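Local coordinates for putative cell adhesion protein (Parabacteroides distasonis, PDB 3LIU) that probably serves as a fimbrillin, a FimA/Mfa1-family subunit that assembles into adhesive pili on the bacterial cell surface, at residues I178-D184 and Y360-I366; L309-Y315 and K328-A334. Residues are numbered along the deposited sequence.

Contact 1: residues I178-D184 and Y360-I366; sequences IALAGAD and YEISLTI
Leu180, Ile362 and Leu364 form the apolar centre of a parallel strand pair in the mixed sheet of a fimbrillin beta-sandwich. The t,p rotamer of Leu180 brings its CD1 to 3.7 Å from Leu364 CG. On the same face, Ile178 CG2 meets Ile362 CD1 at 4.0 Å, and Leu309 and Val311 of strand 308-319 lie over it. The short axes approach to 4.3 Å at 30°. Ile178-Leu180 pair with Tyr360-Ile362; a beta bulge at Ala181 (phi/psi -85/-32) shifts the register, so Gly182-Asp184 pair with Ser363-Thr365. Donors come from the two strands in turn, as in Ile362 N to Ala179 O (2.9 Å), Ala181 N to Ile362 O (2.7 Å) and Leu364 N to Gly182 O (2.8 Å); Gly182 N adds a weak 3.3 Å bond to Ile362 O. The opposite face carries Glu361, Ser363, Asp184 and Thr365. At the bulge, Ala181 CB lies 3.8 Å from Glu361 OE1 and 3.7 Å from Ser363 OG; Asp184 OD1 only touches Thr365 OG1, at 3.9 Å.

Contact 2: residues L309-Y315 and K328-A334; sequences LIVKGDY and KENCYYA
Six backbone hydrogen bonds and one to a carboxylate hold this antiparallel hairpin; the strand axes of 309-315 and 331-334 approach to 4.7 Å at 161°. Tyr315 N binds Lys328 O (2.9 Å) and Lys328 N binds Tyr315 O (2.8 Å); Val311 and Tyr333 exchange two bonds, each 2.9 Å between N and O. Gly313 N reaches Cys331 O at 3.0 Å and Cys331 N reaches Gly313 O at 2.9 Å. The chain turns a corner at Asn330, whose left-handed conformation (phi/psi 56/44) sets Asn330 and Cys331 both opposite Gly313, a G1 beta bulge. Asn330 N turns to Asp314 OD1 (3.0 Å), which also forms a salt bridge with Lys201; Lys201 NZ hydrogen-bonds Asn330 OD1 as well, beside the like charges Asp314 OD2 and Glu329 OE1, 4.3 Å apart.

Lys312 pairs with Tyr332 at a non-hydrogen-bonded position: Lys312 CG sits 3.8 Å from the Tyr332 ring centroid over its face, a CH-pi contact, and a water joins Lys312 NZ (3.2 Å) to Tyr332 OH (2.7 Å). Ile310 CG1 meets Ala334 CB at 3.7 Å on this face. On the other, Val311 CG2 touches Tyr333 CB (3.9 Å). Strand 193-213 pairs antiparallel with 309-315 along its other edge, and Leu309, Val311, Tyr315 and Tyr333 pack on strand 358-366.

Contacts 1 and 2 belong to different sheets, and their centres are 13 Å apart; they meet through side chains, as the two layers of a beta-sandwich do. Val311 CG1 of contact 2 packs over the strand pair of contact 1, against Leu364 CD1 (3.7 Å) and Leu180 CD2 (4.0 Å). Farther along, Ile366 CG2 packs 3.4 Å from Tyr333 OH and 3.6 Å from Tyr315 CD1, so both strands of the hairpin reach the opposing sheet. In sequence the hairpin falls wholly between the partners of contact 1, whose parallel pairing therefore joins chain segments on either side of it. The interface is apolar around Val311, Leu180 and Leu364 and ends in tyrosines whose hydroxyls bond elsewhere, Tyr333 to Gly368 and Tyr315 to Ser195.

Contact 1: residues I178-D184 and Y360-I366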
loop_
_atom_site.group_PDB
_atom_site.type_symbol
_atom_site.label_atom_id
_atom_site.label_comp_id
_atom_site.label_asym_id
_atom_site.label_seq_id
_atom_site.Cartn_x
_atom_site.Cartn_y
_atom_site.Cartn_z
ATOM N N ILE A 178 -0.366 -2.974 6.810
ATOM C CA ILE A 178 0.608 -3.293 7.839
ATOM C C ILE A 178 -0.098 -3.329 9.182
ATOM O O ILE A 178 -0.841 -2.389 9.547
ATOM C CB ILE A 178 1.808 -2.279 7.885
ATOM C CG1 ILE A 178 2.559 -2.267 6.564
ATOM C CG2 ILE A 178 2.785 -2.623 9.014
ATOM C CD1 ILE A 178 3.692 -1.171 6.446
ATOM N N ALA A 179 0.119 -4.399 9.926
ATOM C CA ALA A 179 -0.493 -4.548 11.260
ATOM C C ALA A 179 0.440 -5.241 12.229
ATOM O O ALA A 179 1.265 -6.069 11.828
ATOM C CB ALA A 179 -1.791 -5.306 11.168
ATOM N N LEU A 180 0.313 -4.858 13.504
ATOM C CA LEU A 180 0.952 -5.509 14.612
ATOM C C LEU A 180 0.033 -6.638 15.081
ATOM O O LEU A 180 -1.072 -6.391 15.601
ATOM C CB LEU A 180 1.196 -4.522 15.780
ATOM C CG LEU A 180 1.891 -5.100 17.021
ATOM C CD1 LEU A 180 3.380 -5.341 16.780
ATOM C CD2 LEU A 180 1.660 -4.235 18.276
ATOM N N ALA A 181 0.506 -7.863 14.886
ATOM C CA ALA A 181 -0.214 -9.074 15.201
ATOM C C ALA A 181 0.002 -9.430 16.664
ATOM O O ALA A 181 -0.867 -9.982 17.289
ATOM C CB ALA A 181 0.274 -10.201 14.306
ATOM N N GLY A 182 1.149 -9.116 17.222
ATOM C CA GLY A 182 1.319 -9.320 18.677
ATOM C C GLY A 182 2.591 -8.691 19.200
ATOM O O GLY A 182 3.497 -8.392 18.438
ATOM N N ALA A 183 2.639 -8.456 20.509
ATOM C CA ALA A 183 3.820 -7.863 21.137
ATOM C C ALA A 183 3.973 -8.377 22.542
ATOM O O ALA A 183 3.391 -7.817 23.456
ATOM C CB ALA A 183 3.712 -6.365 21.154
ATOM N N ASP A 184 4.753 -9.439 22.721
ATOM C CA ASP A 184 4.999 -9.987 24.057
ATOM C C ASP A 184 6.484 -9.972 24.424
ATOM O O ASP A 184 7.290 -9.451 23.683
ATOM C CB ASP A 184 4.407 -11.398 24.179
ATOM C CG ASP A 184 4.881 -12.332 23.086
ATOM O OD1 ASP A 184 5.989 -12.109 22.543
ATOM O OD2 ASP A 184 4.136 -13.295 22.776
ATOM N N TYR A 360 1.000 -7.445 5.836
ATOM C CA TYR A 360 2.154 -7.643 6.684
ATOM C C TYR A 360 1.653 -7.805 8.117
ATOM O O TYR A 360 0.933 -6.925 8.648
ATOM C CB TYR A 360 3.087 -6.439 6.573
ATOM C CG TYR A 360 3.759 -6.338 5.260
ATOM C CD1 TYR A 360 3.085 -5.844 4.152
ATOM C CD2 TYR A 360 5.085 -6.720 5.099
ATOM C CE1 TYR A 360 3.717 -5.746 2.915
ATOM C CE2 TYR A 360 5.715 -6.627 3.872
ATOM C CZ TYR A 360 5.034 -6.173 2.782
ATOM O OH TYR A 360 5.679 -6.102 1.562
ATOM N N GLU A 361 1.958 -8.956 8.710
ATOM C CA GLU A 361 1.572 -9.267 10.087
ATOM C C GLU A 361 2.835 -9.370 10.904
ATOM O O GLU A 361 3.645 -10.288 10.696
ATOM C CB GLU A 361 0.804 -10.584 10.148
ATOM C CG GLU A 361 -0.454 -10.602 9.318
ATOM C CD GLU A 361 -1.546 -9.716 9.882
ATOM O OE1 GLU A 361 -1.465 -9.346 11.078
ATOM O OE2 GLU A 361 -2.485 -9.393 9.127
ATOM N N ILE A 362 3.040 -8.385 11.800
ATOM C CA ILE A 362 4.284 -8.232 12.585
ATOM C C ILE A 362 4.056 -8.698 14.035
ATOM O O ILE A 362 3.126 -8.248 14.700
ATOM C CB ILE A 362 4.766 -6.751 12.551
ATOM C CG1 ILE A 362 4.993 -6.331 11.081
ATOM C CG2 ILE A 362 6.016 -6.553 13.428
ATOM C CD1 ILE A 362 5.400 -4.940 10.862
ATOM N N SER A 363 4.870 -9.639 14.491
ATOM C CA SER A 363 4.841 -10.105 15.868
ATOM C C SER A 363 6.156 -9.754 16.525
ATOM O O SER A 363 7.225 -10.170 16.057
ATOM C CB SER A 363 4.640 -11.627 15.913
ATOM O OG SER A 363 3.423 -11.953 15.277
ATOM N N LEU A 364 6.073 -8.999 17.612
ATOM C CA LEU A 364 7.253 -8.544 18.325
ATOM C C LEU A 364 7.534 -9.337 19.587
ATOM O O LEU A 364 6.609 -9.709 20.314
ATOM C CB LEU A 364 7.087 -7.066 18.674
ATOM C CG LEU A 364 6.939 -6.141 17.480
ATOM C CD1 LEU A 364 6.945 -4.647 17.975
ATOM C CD2 LEU A 364 8.029 -6.427 16.460
ATOM N N THR A 365 8.809 -9.620 19.834
ATOM C CA THR A 365 9.230 -10.207 21.102
ATOM C C THR A 365 10.105 -9.148 21.749
ATOM O O THR A 365 11.191 -8.843 21.246
ATOM C CB THR A 365 10.032 -11.510 20.936
ATOM O OG1 THR A 365 9.211 -12.496 20.302
ATOM C CG2 THR A 365 10.516 -12.068 22.311
ATOM N N ILE A 366 9.624 -8.565 22.842
ATOM C CA ILE A 366 10.368 -7.524 23.539
ATOM C C ILE A 366 11.225 -8.159 24.619
ATOM O O ILE A 366 10.716 -8.892 25.463
ATOM C CB ILE A 366 9.381 -6.486 24.106
ATOM C CG1 ILE A 366 8.745 -5.743 22.917
ATOM C CG2 ILE A 366 10.093 -5.532 25.092
ATOM C CD1 ILE A 366 7.485 -5.192 23.216
#

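Contact 2: residues L309-Y315 and K328-A334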
loop_
_atom_site.group_PDB
_atom_site.type_symbol
_atom_site.label_atom_id
_atom_site.label_comp_id
_atom_site.label_asym_id
_atom_site.label_seq_id
_atom_site.Cartn_x
_atom_site.Cartn_y
_atom_site.Cartn_z
ATOM N N LEU A 309 7.424 0.244 11.427
ATOM C CA LEU A 309 6.431 0.108 12.434
ATOM C C LEU A 309 7.095 0.306 13.774
ATOM O O LEU A 309 8.076 -0.378 14.127
ATOM C CB LEU A 309 5.693 -1.248 12.356
ATOM C CG LEU A 309 4.590 -1.379 13.431
ATOM C CD1 LEU A 309 3.329 -2.044 12.916
ATOM C CD2 LEU A 309 5.091 -2.067 14.701
ATOM N N ILE A 310 6.559 1.257 14.531
ATOM C CA ILE A 310 7.094 1.584 15.845
ATOM C C ILE A 310 6.010 1.422 16.912
ATOM O O ILE A 310 4.872 1.938 16.749
ATOM C CB ILE A 310 7.633 3.043 15.861
ATOM C CG1 ILE A 310 8.608 3.266 14.704
ATOM C CG2 ILE A 310 8.358 3.398 17.243
ATOM C CD1 ILE A 310 9.199 4.712 14.617
ATOM N N VAL A 311 6.329 0.668 17.975
ATOM C CA VAL A 311 5.456 0.538 19.138
ATOM C C VAL A 311 6.009 1.276 20.356
ATOM O O VAL A 311 7.232 1.443 20.506
ATOM C CB VAL A 311 5.145 -0.935 19.491
ATOM C CG1 VAL A 311 4.719 -1.719 18.193
ATOM C CG2 VAL A 311 6.323 -1.576 20.129
ATOM N N LYS A 312 5.082 1.782 21.161
ATOM C CA LYS A 312 5.386 2.400 22.440
ATOM C C LYS A 312 4.617 1.694 23.540
ATOM O O LYS A 312 3.432 1.415 23.379
ATOM C CB LYS A 312 4.989 3.862 22.449
ATOM C CG LYS A 312 5.654 4.655 23.604
ATOM C CD LYS A 312 5.131 6.047 23.759
ATOM C CE LYS A 312 3.728 6.047 24.286
ATOM N NZ LYS A 312 3.241 7.413 24.386
ATOM N N GLY A 313 5.281 1.434 24.673
ATOM C CA GLY A 313 4.597 0.849 25.834
ATOM C C GLY A 313 5.463 0.854 27.079
ATOM O O GLY A 313 6.568 1.396 27.081
ATOM N N ASP A 314 4.969 0.233 28.138
ATOM C CA ASP A 314 5.638 0.255 29.437
ATOM C C ASP A 314 6.252 -1.105 29.645
ATOM O O ASP A 314 5.544 -2.107 29.580
ATOM C CB ASP A 314 4.642 0.561 30.567
ATOM C CG ASP A 314 3.989 1.929 30.417
ATOM O OD1 ASP A 314 4.456 2.756 29.602
ATOM O OD2 ASP A 314 2.973 2.156 31.091
ATOM N N TYR A 315 7.563 -1.140 29.880
ATOM C CA TYR A 315 8.288 -2.409 29.994
ATOM C C TYR A 315 8.769 -2.538 31.414
ATOM O O TYR A 315 9.394 -1.623 31.977
ATOM C CB TYR A 315 9.462 -2.455 29.007
ATOM C CG TYR A 315 10.403 -3.627 29.194
ATOM C CD1 TYR A 315 10.108 -4.898 28.676
ATOM C CD2 TYR A 315 11.578 -3.473 29.899
ATOM C CE1 TYR A 315 10.991 -5.974 28.869
ATOM C CE2 TYR A 315 12.456 -4.526 30.094
ATOM C CZ TYR A 315 12.173 -5.762 29.588
ATOM O OH TYR A 315 13.076 -6.764 29.834
ATOM N N LYS A 328 9.881 0.871 33.082
ATOM C CA LYS A 328 10.247 1.992 32.227
ATOM C C LYS A 328 9.026 2.310 31.408
ATOM O O LYS A 328 8.559 1.490 30.624
ATOM C CB LYS A 328 11.407 1.628 31.321
ATOM C CG LYS A 328 11.935 2.866 30.470
ATOM C CD LYS A 328 13.252 2.550 29.727
ATOM C CE LYS A 328 13.822 3.777 28.999
ATOM N NZ LYS A 328 15.114 3.476 28.278
ATOM N N GLU A 329 8.493 3.501 31.587
ATOM C CA GLU A 329 7.308 3.854 30.854
ATOM C C GLU A 329 7.676 4.419 29.504
ATOM O O GLU A 329 8.758 4.946 29.342
ATOM C CB GLU A 329 6.519 4.907 31.594
ATOM C CG GLU A 329 5.999 4.460 32.917
ATOM C CD GLU A 329 5.023 5.472 33.442
ATOM O OE1 GLU A 329 4.169 5.929 32.675
ATOM O OE2 GLU A 329 5.115 5.837 34.600
ATOM N N ASN A 330 6.743 4.338 28.558
ATOM C CA ASN A 330 6.836 5.070 27.298
ATOM C C ASN A 330 8.116 4.775 26.536
ATOM O O ASN A 330 8.789 5.693 26.070
ATOM C CB ASN A 330 6.640 6.577 27.584
ATOM C CG ASN A 330 5.291 6.849 28.195
ATOM O OD1 ASN A 330 4.269 6.333 27.704
ATOM N ND2 ASN A 330 5.266 7.602 29.319
ATOM N N CYS A 331 8.457 3.479 26.484
ATOM C CA CYS A 331 9.553 2.915 25.723
ATOM C C CYS A 331 9.155 2.691 24.277
ATOM O O CYS A 331 8.084 2.138 24.036
ATOM C CB CYS A 331 9.850 1.486 26.195
ATOM S SG CYS A 331 10.603 1.358 27.636
ATOM N N TYR A 332 10.068 2.983 23.344
ATOM C CA TYR A 332 9.859 2.725 21.925
ATOM C C TYR A 332 10.720 1.587 21.375
ATOM O O TYR A 332 11.900 1.393 21.753
ATOM C CB TYR A 332 10.163 3.965 21.077
ATOM C CG TYR A 332 9.282 5.131 21.305
ATOM C CD1 TYR A 332 8.105 5.280 20.593
ATOM C CD2 TYR A 332 9.626 6.123 22.235
ATOM C CE1 TYR A 332 7.296 6.370 20.797
ATOM C CE2 TYR A 332 8.792 7.209 22.463
ATOM C CZ TYR A 332 7.627 7.334 21.732
ATOM O OH TYR A 332 6.765 8.408 21.949
ATOM N N TYR A 333 10.119 0.883 20.424
ATOM C CA TYR A 333 10.740 -0.207 19.683
ATOM C C TYR A 333 10.343 -0.057 18.198
ATOM O O TYR A 333 9.129 -0.072 17.851
ATOM C CB TYR A 333 10.254 -1.548 20.210
ATOM C CG TYR A 333 10.458 -1.758 21.696
ATOM C CD1 TYR A 333 9.527 -1.297 22.605
ATOM C CD2 TYR A 333 11.589 -2.427 22.187
ATOM C CE1 TYR A 333 9.681 -1.497 23.982
ATOM C CE2 TYR A 333 11.774 -2.620 23.545
ATOM C CZ TYR A 333 10.784 -2.163 24.445
ATOM O OH TYR A 333 10.926 -2.345 25.792
ATOM N N ALA A 334 11.347 0.140 17.343
ATOM C CA ALA A 334 11.140 0.365 15.917
ATOM C C ALA A 334 11.609 -0.809 15.071
ATOM O O ALA A 334 12.681 -1.354 15.337
ATOM C CB ALA A 334 11.878 1.648 15.490
HETATM O O HOH W 1 4.134 8.693 21.574
#